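Local coordinates for protein Methylcobalamin\: coenzyme M methyltransferase (Methanosarcina mazei, PDB 4AY7) that transfers the methyl group of a methylated corrinoid to coenzyme M in a zinc-dependent step of methanogenesis, at residues L87-A90 with E94-M97; G128-V133 with I193-A198; A118-D123 with T189-I194; E43-D46 with P51-E54. One frame throughout, in Å; residues are numbered along the deposited sequence.

Interaction 1: residues L87-A90 with E94-M97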
# COMPACT_ATOMS: atom_id res chain seq x y z
N LEU A 87 -8.42 4.43 -8.23
CA LEU A 87 -8.37 5.86 -8.42
C LEU A 87 -8.11 6.13 -9.91
O LEU A 87 -8.71 7.00 -10.51
CB LEU A 87 -7.29 6.50 -7.49
CG LEU A 87 -7.08 8.04 -7.68
CD1 LEU A 87 -8.45 8.75 -7.53
CD2 LEU A 87 -6.00 8.57 -6.72
N VAL A 88 -7.17 5.41 -10.52
CA VAL A 88 -6.83 5.73 -11.92
C VAL A 88 -8.03 5.48 -12.85
O VAL A 88 -8.28 6.26 -13.81
CB VAL A 88 -5.55 5.00 -12.37
CG1 VAL A 88 -4.34 5.57 -11.60
CG2 VAL A 88 -5.60 3.52 -12.11
N GLU A 89 -8.82 4.47 -12.54
CA GLU A 89 -10.04 4.23 -13.24
C GLU A 89 -11.05 5.33 -13.02
O GLU A 89 -11.74 5.70 -13.98
CB GLU A 89 -10.67 2.94 -12.77
CG GLU A 89 -11.98 2.64 -13.45
CD GLU A 89 -12.53 1.25 -13.10
OE1 GLU A 89 -12.45 0.91 -11.93
OE2 GLU A 89 -13.07 0.48 -13.92
N ALA A 90 -11.24 5.78 -11.81
CA ALA A 90 -12.10 6.95 -11.53
C ALA A 90 -11.63 8.20 -12.26
O ALA A 90 -12.46 8.94 -12.80
CB ALA A 90 -12.23 7.15 -10.05
N GLU A 94 -8.99 2.87 -18.41
CA GLU A 94 -9.67 1.62 -18.70
C GLU A 94 -8.90 0.46 -18.09
O GLU A 94 -7.72 0.35 -18.31
CB GLU A 94 -9.90 1.48 -20.23
CG GLU A 94 -10.41 0.11 -20.78
CD GLU A 94 -11.80 -0.31 -20.32
OE1 GLU A 94 -12.60 0.56 -19.91
OE2 GLU A 94 -12.11 -1.56 -20.39
N ILE A 95 -9.58 -0.38 -17.34
CA ILE A 95 -8.95 -1.44 -16.53
C ILE A 95 -9.32 -2.87 -17.02
O ILE A 95 -10.48 -3.17 -17.33
CB ILE A 95 -9.45 -1.31 -15.08
CG1 ILE A 95 -9.21 0.11 -14.51
CG2 ILE A 95 -8.83 -2.39 -14.17
CD1 ILE A 95 -7.79 0.61 -14.54
N ASN A 96 -8.33 -3.75 -17.15
CA ASN A 96 -8.60 -5.19 -17.37
C ASN A 96 -8.79 -5.77 -15.97
O ASN A 96 -7.90 -5.74 -15.21
CB ASN A 96 -7.44 -5.84 -18.15
CG ASN A 96 -7.67 -7.36 -18.36
OD1 ASN A 96 -8.12 -8.07 -17.44
ND2 ASN A 96 -7.40 -7.86 -19.55
N MET A 97 -10.00 -6.22 -15.61
CA MET A 97 -10.27 -6.56 -14.20
C MET A 97 -9.61 -7.89 -13.75
O MET A 97 -9.64 -8.26 -12.56
CB MET A 97 -11.76 -6.64 -13.97
CG MET A 97 -12.48 -5.28 -13.96
SD MET A 97 -11.75 -4.07 -12.80
CE MET A 97 -12.17 -4.86 -11.26
O HOH W 1 -12.39 0.47 -16.48
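Ile-95 lays the CG1 branch of its side chain against the stem of Glu-89, and this is the tight part of the contact: Ile-95 CG1 lies 3.6 Å from Glu-89 CB and 3.9 Å from Glu-89 CG. The glutamate chain runs extended, with CG anti to the backbone N (chi1 179°), which carries the contact on to the carboxylate, where CD is 3.8 Å from Ile-95 CG1. The two chains pass at a slant, and the glutamate suits the place because its methylenes are apolar while its end is polar. Beside this pair the packing is slacker. Val-88 offers only CG2, at 4.4 Å from Ile-95 CD1.

Toward solvent a single water bridges the two segments. It accepts a hydrogen bond from Ile-95 N at 3.1 Å and lies 2.6 Å from Glu-89 OE2, so it joins the helix side chain to the strand backbone. Its link to Glu-94 OE1 is weak, and Glu-94 itself is exposed. Glu-89 OE1 is engaged separately, in a salt bridge to Arg-129, which probably favours the charged carboxylate.

Helix 86-90 and strand 94-96 are thus packed together across a three-residue connection. The strand pairs antiparallel with strand 105-108, whose Val-106 touches both Val-88 and Ile-95, while Val-160 of helix 157-165 touches Val-88 and Leu-87.

Interaction 2: residues G128-V133 with I193-A198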
# COMPACT_ATOMS: atom_id res chain seq x y z
N GLY A 128 -16.30 5.48 -10.93
CA GLY A 128 -15.62 4.18 -10.87
C GLY A 128 -16.09 3.40 -9.67
O GLY A 128 -17.26 3.39 -9.35
N ARG A 129 -15.11 2.78 -8.99
CA ARG A 129 -15.35 1.94 -7.84
C ARG A 129 -14.99 2.63 -6.53
O ARG A 129 -14.99 2.00 -5.47
CB ARG A 129 -14.62 0.64 -8.06
CG ARG A 129 -15.13 -0.18 -9.21
CD ARG A 129 -14.26 -1.42 -9.41
NE ARG A 129 -12.95 -1.11 -10.00
CZ ARG A 129 -11.79 -1.46 -9.50
NH1 ARG A 129 -11.74 -2.18 -8.40
NH2 ARG A 129 -10.68 -1.11 -10.13
N ILE A 130 -14.81 3.95 -6.57
CA ILE A 130 -14.56 4.70 -5.36
C ILE A 130 -15.68 4.44 -4.37
O ILE A 130 -15.43 4.11 -3.19
CB ILE A 130 -14.28 6.22 -5.62
CG1 ILE A 130 -12.86 6.34 -6.22
CG2 ILE A 130 -14.27 7.01 -4.29
CD1 ILE A 130 -12.47 7.75 -6.60
N PRO A 131 -16.90 4.51 -4.82
CA PRO A 131 -17.94 4.20 -3.87
C PRO A 131 -18.00 2.74 -3.35
O PRO A 131 -18.55 2.52 -2.26
CB PRO A 131 -19.22 4.51 -4.68
CG PRO A 131 -18.79 5.47 -5.74
CD PRO A 131 -17.46 4.90 -6.13
N VAL A 132 -17.44 1.77 -4.06
CA VAL A 132 -17.34 0.40 -3.54
C VAL A 132 -16.35 0.37 -2.34
O VAL A 132 -16.67 -0.23 -1.28
CB VAL A 132 -16.82 -0.58 -4.60
CG1 VAL A 132 -16.80 -1.97 -4.05
CG2 VAL A 132 -17.77 -0.63 -5.82
N VAL A 133 -15.18 1.00 -2.51
CA VAL A 133 -14.19 1.05 -1.46
C VAL A 133 -14.68 1.80 -0.24
O VAL A 133 -14.55 1.28 0.88
CB VAL A 133 -12.88 1.70 -1.95
CG1 VAL A 133 -11.90 1.82 -0.77
CG2 VAL A 133 -12.28 0.80 -3.06
N ILE A 193 -4.99 12.98 -3.06
CA ILE A 193 -5.27 13.52 -1.73
C ILE A 193 -6.78 13.46 -1.49
O ILE A 193 -7.26 13.06 -0.39
CB ILE A 193 -4.76 14.98 -1.66
CG1 ILE A 193 -3.27 14.95 -1.64
CG2 ILE A 193 -5.41 15.71 -0.51
CD1 ILE A 193 -2.66 16.30 -1.89
N ILE A 194 -7.54 13.83 -2.52
CA ILE A 194 -9.01 13.80 -2.42
C ILE A 194 -9.51 12.39 -2.05
O ILE A 194 -10.37 12.22 -1.18
CB ILE A 194 -9.70 14.28 -3.70
CG1 ILE A 194 -9.47 15.81 -3.90
CG2 ILE A 194 -11.21 13.93 -3.67
CD1 ILE A 194 -9.70 16.36 -5.31
N TYR A 195 -9.03 11.39 -2.76
CA TYR A 195 -9.47 9.98 -2.52
C TYR A 195 -9.00 9.49 -1.17
O TYR A 195 -9.77 8.92 -0.39
CB TYR A 195 -8.89 9.10 -3.61
CG TYR A 195 -9.19 7.61 -3.48
CD1 TYR A 195 -10.41 7.14 -3.02
CD2 TYR A 195 -8.24 6.67 -3.85
CE1 TYR A 195 -10.68 5.78 -2.91
CE2 TYR A 195 -8.50 5.28 -3.82
CZ TYR A 195 -9.73 4.85 -3.32
OH TYR A 195 -10.01 3.52 -3.20
N ALA A 196 -7.73 9.75 -0.85
CA ALA A 196 -7.17 9.36 0.47
C ALA A 196 -8.01 9.93 1.64
O ALA A 196 -8.42 9.20 2.52
CB ALA A 196 -5.71 9.82 0.57
N ASN A 197 -8.29 11.23 1.63
CA ASN A 197 -9.14 11.80 2.62
C ASN A 197 -10.52 11.28 2.71
O ASN A 197 -11.11 11.22 3.82
CB ASN A 197 -9.10 13.36 2.58
CG ASN A 197 -7.78 13.94 3.11
OD1 ASN A 197 -7.21 13.42 4.01
ND2 ASN A 197 -7.30 15.04 2.51
N ALA A 198 -11.09 10.89 1.55
CA ALA A 198 -12.35 10.20 1.56
C ALA A 198 -12.28 8.88 2.28
O ALA A 198 -13.24 8.53 2.98
CB ALA A 198 -12.91 9.97 0.14
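Ile-130 meets the ring of Tyr-195 just where helix 130-144 begins, after Gly-128 and Arg-129 have led the chain in. Gly-128 has a positive phi (62°), a conformation glycine adopts easily. Arg-129 takes the N-cap position, and its O receives the N-H of Val-133 at 3.1 Å in the first turn; its NH1 is hydrogen-bonded to the oxidised cysteine at position 83. Ile-130 then presents two branches to one side of the tyrosine: both CG1 and CG2 lie 4.0 Å from Tyr-195 CE1. Pro-131 faces away, a fitting residue for a first turn, where its missing N-H costs little. One turn on from Arg-129, Val-133 straddles the phenol oxygen, with CG1 and CG2 each 3.5 Å from Tyr-195 OH.

Tyr-195 reaches this far because its CG is anti to the backbone N (chi1 177°), sending the long ring out from its own helix, past Ile-130 and nearly at right angles to Val-133. The closest CA atoms, those of Ile-130 and Tyr-195, are 7.9 Å apart.

The buried ring thus joins helix 178-202 to the start of helix 130-144, with Val-86 and Leu-87 of helix 86-90 also against it.

Interaction 3: residues A118-D123 with T189-I194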
# COMPACT_ATOMS: atom_id res chain seq x y z
N ALA A 118 -7.41 17.66 -19.19
CA ALA A 118 -7.14 16.81 -18.00
C ALA A 118 -7.33 17.58 -16.75
O ALA A 118 -6.75 18.68 -16.64
CB ALA A 118 -5.73 16.27 -18.04
N ALA A 119 -8.14 17.09 -15.84
CA ALA A 119 -8.40 17.81 -14.59
C ALA A 119 -8.87 16.76 -13.59
O ALA A 119 -9.23 15.67 -13.94
CB ALA A 119 -9.50 18.88 -14.79
N VAL A 120 -8.96 17.11 -12.35
CA VAL A 120 -9.66 16.23 -11.47
C VAL A 120 -11.14 16.52 -11.60
O VAL A 120 -11.56 17.61 -11.27
CB VAL A 120 -9.22 16.47 -10.05
CG1 VAL A 120 -9.93 15.49 -9.13
CG2 VAL A 120 -7.71 16.31 -9.96
N PRO A 121 -11.93 15.53 -11.98
CA PRO A 121 -13.38 15.73 -12.08
C PRO A 121 -14.06 16.12 -10.77
O PRO A 121 -13.65 15.68 -9.71
CB PRO A 121 -13.89 14.40 -12.69
CG PRO A 121 -12.75 13.42 -12.62
CD PRO A 121 -11.57 14.10 -11.99
N ALA A 122 -15.04 17.04 -10.84
CA ALA A 122 -15.63 17.59 -9.66
C ALA A 122 -16.32 16.51 -8.88
O ALA A 122 -16.43 16.59 -7.64
CB ALA A 122 -16.61 18.71 -9.98
N ASP A 123 -16.71 15.44 -9.56
CA ASP A 123 -17.41 14.39 -8.89
C ASP A 123 -16.60 13.09 -8.78
O ASP A 123 -17.19 11.99 -8.78
CB ASP A 123 -18.72 14.12 -9.62
CG ASP A 123 -18.49 13.60 -11.04
OD1 ASP A 123 -17.37 13.76 -11.60
OD2 ASP A 123 -19.43 13.03 -11.61
N THR A 189 -1.57 14.23 -7.97
CA THR A 189 -1.42 14.42 -6.52
C THR A 189 -2.71 14.95 -5.92
O THR A 189 -3.14 14.47 -4.86
CB THR A 189 -0.20 15.29 -6.19
OG1 THR A 189 0.92 14.64 -6.78
CG2 THR A 189 0.06 15.51 -4.68
N GLU A 190 -3.36 15.85 -6.65
CA GLU A 190 -4.58 16.43 -6.20
C GLU A 190 -5.65 15.33 -6.05
O GLU A 190 -6.39 15.29 -5.09
CB GLU A 190 -5.02 17.48 -7.23
CG GLU A 190 -6.36 18.15 -6.99
CD GLU A 190 -6.68 19.20 -8.09
OE1 GLU A 190 -5.74 19.96 -8.51
OE2 GLU A 190 -7.88 19.28 -8.55
N ALA A 191 -5.79 14.52 -7.09
CA ALA A 191 -6.79 13.43 -7.09
C ALA A 191 -6.46 12.49 -5.94
O ALA A 191 -7.35 11.99 -5.25
CB ALA A 191 -6.81 12.66 -8.45
N SER A 192 -5.19 12.19 -5.76
CA SER A 192 -4.75 11.23 -4.71
C SER A 192 -5.16 11.70 -3.32
O SER A 192 -5.66 10.93 -2.51
CB SER A 192 -3.21 11.01 -4.81
OG SER A 192 -2.95 10.17 -5.95
N ILE A 193 -4.99 12.98 -3.06
CA ILE A 193 -5.27 13.52 -1.73
C ILE A 193 -6.78 13.46 -1.49
O ILE A 193 -7.26 13.06 -0.39
CB ILE A 193 -4.76 14.98 -1.66
CG1 ILE A 193 -3.27 14.95 -1.64
CG2 ILE A 193 -5.41 15.71 -0.51
CD1 ILE A 193 -2.66 16.30 -1.89
N ILE A 194 -7.54 13.83 -2.52
CA ILE A 194 -9.01 13.80 -2.42
C ILE A 194 -9.51 12.39 -2.05
O ILE A 194 -10.37 12.22 -1.18
CB ILE A 194 -9.70 14.28 -3.70
CG1 ILE A 194 -9.47 15.81 -3.90
CG2 ILE A 194 -11.21 13.93 -3.67
CD1 ILE A 194 -9.70 16.36 -5.31
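A loop packed on the outer helical layer of the TIM barrel makes this contact: residues 118-123, part of the long connection from strand 105-108 to helix 130-144, lie along helix 178-202 and meet residues 189-194 through the side chain of Val-120. This valine points at the helix, and its two methyls divide the work. CG2 goes to the side of Glu-190 and Ala-191, at 4.1 Å from Ala-191 CB, while CG1 meets Ile-194 CD1 at 3.9 Å, tip to tip. Glu-190 and Ile-194 stand one turn apart, so the valine bridges successive turns, and the small Ala-191 beside them lets the loop backbone come close: the CA atoms of Val-120 and Ala-191 are 5.9 Å apart.

Glu-190 borders the valine with its whole length. Its extended chain, set by CG anti to the backbone N (chi1 176°) and chi2 180°, passes Val-120 at a slant, with CG 3.7 Å from Val-120 CG2. Its carboxylate continues over the valine, where OE2 lies 3.3 Å from the same methyl. This is van der Waals contact at the solvent-facing side, and the polar end suits that place while the methylenes pack against the valine.

Val-120 and Ala-118 also touch Ile-187 on the preceding part of helix 178-202. Met-91, just beyond helix 86-90, packs against both Pro-121 and Ala-191, and Ser-192 touches helices 157-165 and 221-238.

Interaction 4: residues E43-D46 with P51-E54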
# COMPACT_ATOMS: atom_id res chain seq x y z
N GLU A 43 -6.91 -18.99 -1.10
CA GLU A 43 -7.42 -19.92 -0.06
C GLU A 43 -8.65 -19.29 0.64
O GLU A 43 -9.67 -19.97 0.85
CB GLU A 43 -6.36 -20.32 0.95
CG GLU A 43 -6.89 -21.22 2.10
CD GLU A 43 -5.82 -21.93 2.97
OE1 GLU A 43 -4.57 -21.81 2.73
OE2 GLU A 43 -6.27 -22.64 3.92
N LEU A 44 -8.57 -18.01 0.93
CA LEU A 44 -9.63 -17.30 1.67
C LEU A 44 -10.77 -16.93 0.70
O LEU A 44 -11.97 -17.05 1.05
CB LEU A 44 -9.09 -16.09 2.45
CG LEU A 44 -8.24 -16.52 3.65
CD1 LEU A 44 -7.78 -15.32 4.43
CD2 LEU A 44 -8.98 -17.56 4.54
N MET A 45 -10.42 -16.61 -0.55
CA MET A 45 -11.48 -16.37 -1.57
C MET A 45 -12.37 -17.60 -1.61
O MET A 45 -13.56 -17.44 -1.60
CB MET A 45 -10.92 -16.16 -2.98
CG MET A 45 -10.11 -14.88 -3.12
SD MET A 45 -9.41 -14.92 -4.77
CE MET A 45 -8.01 -13.76 -4.62
N ASP A 46 -11.76 -18.78 -1.69
CA ASP A 46 -12.50 -20.06 -1.70
C ASP A 46 -13.33 -20.30 -0.42
O ASP A 46 -14.49 -20.64 -0.53
CB ASP A 46 -11.53 -21.22 -1.96
CG ASP A 46 -11.11 -21.29 -3.43
OD1 ASP A 46 -11.58 -20.46 -4.25
OD2 ASP A 46 -10.34 -22.18 -3.81
N PRO A 51 -14.42 -14.46 -4.39
CA PRO A 51 -13.32 -14.45 -5.37
C PRO A 51 -13.11 -13.08 -6.04
O PRO A 51 -14.04 -12.31 -6.18
CB PRO A 51 -13.78 -15.45 -6.40
CG PRO A 51 -15.27 -15.28 -6.42
CD PRO A 51 -15.61 -15.12 -4.95
N TRP A 52 -11.90 -12.85 -6.51
CA TRP A 52 -11.66 -11.88 -7.58
C TRP A 52 -12.23 -12.50 -8.83
O TRP A 52 -12.20 -13.73 -9.02
CB TRP A 52 -10.17 -11.69 -7.82
CG TRP A 52 -9.35 -11.11 -6.68
CD1 TRP A 52 -9.80 -10.61 -5.44
CD2 TRP A 52 -7.91 -10.94 -6.66
NE1 TRP A 52 -8.75 -10.14 -4.70
CE2 TRP A 52 -7.57 -10.34 -5.36
CE3 TRP A 52 -6.88 -11.25 -7.54
CZ2 TRP A 52 -6.30 -10.09 -4.99
CZ3 TRP A 52 -5.57 -11.00 -7.14
CH2 TRP A 52 -5.29 -10.36 -5.91
N PRO A 53 -12.73 -11.66 -9.75
CA PRO A 53 -12.81 -10.21 -9.72
C PRO A 53 -13.98 -9.62 -8.97
O PRO A 53 -13.97 -8.41 -8.72
CB PRO A 53 -12.95 -9.84 -11.20
CG PRO A 53 -13.54 -11.01 -11.82
CD PRO A 53 -12.96 -12.19 -11.10
N GLU A 54 -14.97 -10.41 -8.61
CA GLU A 54 -16.14 -9.89 -7.95
C GLU A 54 -15.89 -9.19 -6.68
O GLU A 54 -16.63 -8.25 -6.36
CB GLU A 54 -17.15 -11.01 -7.65
CG GLU A 54 -17.76 -11.62 -8.91
CD GLU A 54 -17.11 -12.97 -9.26
OE1 GLU A 54 -15.81 -13.07 -9.26
OE2 GLU A 54 -17.89 -13.94 -9.49
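Met-45 places its terminal methyl over the face of the Trp-52 indole: CE stands 3.4 Å from the centroid of the five-membered ring and 7° off its normal, a CH-pi contact. The sulfur follows behind the methyl, with SD 4.5 Å from that centroid and still over the face, which makes this a Met-aromatic pair. SD also receives the N-H of Trp-52, N to SD 3.7 Å, in a nearly straight (168°) but weak hydrogen bond. Methionine suits the spot because one flexible, unbranched chain brings both a soft acceptor and a methyl to the same residue. Nearer its root, Met-45 CB rests 3.8 Å from Pro-51 CA.

The extended methionine (chi2 174°) carries the methyl from helix 42-48 across to the loop that follows it, where the loop lies back against the helix. In this TIM-barrel methyltransferase of the uroporphyrinogen decarboxylase family the loop borders the coenzyme M site: Trp-52 touches Gln-38 and Gln-103, both coenzyme M-binding residues.

Further out, Leu-65 of helix 59-71 packs against both Met-45 and Trp-52, and the rings of His-56 and Tyr-82 meet the indole at inclined angles. The peptide bond between Trp-52 and Pro-53 is cis, just before helix 54-57.

In the fold
From the N terminus, interaction 4 closes first, bringing the loop after helix 42-48 back on that helix within a few residues. Interaction 1 follows in series, an equally local closure between helix 86-90 and strand 94-96; Met-97 touches Pro-53, bringing the two together. Interactions 3 and 2 are long-range: they start ten residues apart, at 118-123 and 128-133, and end in the same order on overlapping parts of helix 178-202 that share Ile-193 and Ile-194, so they cross rather than nest. Interaction 1 adjoins both, through Ala-90 with Ile-130 and Leu-87 with Ser-192, so helix 86-90 touches both the strand pair 94-96/105-108 and helices 130-144 and 178-202.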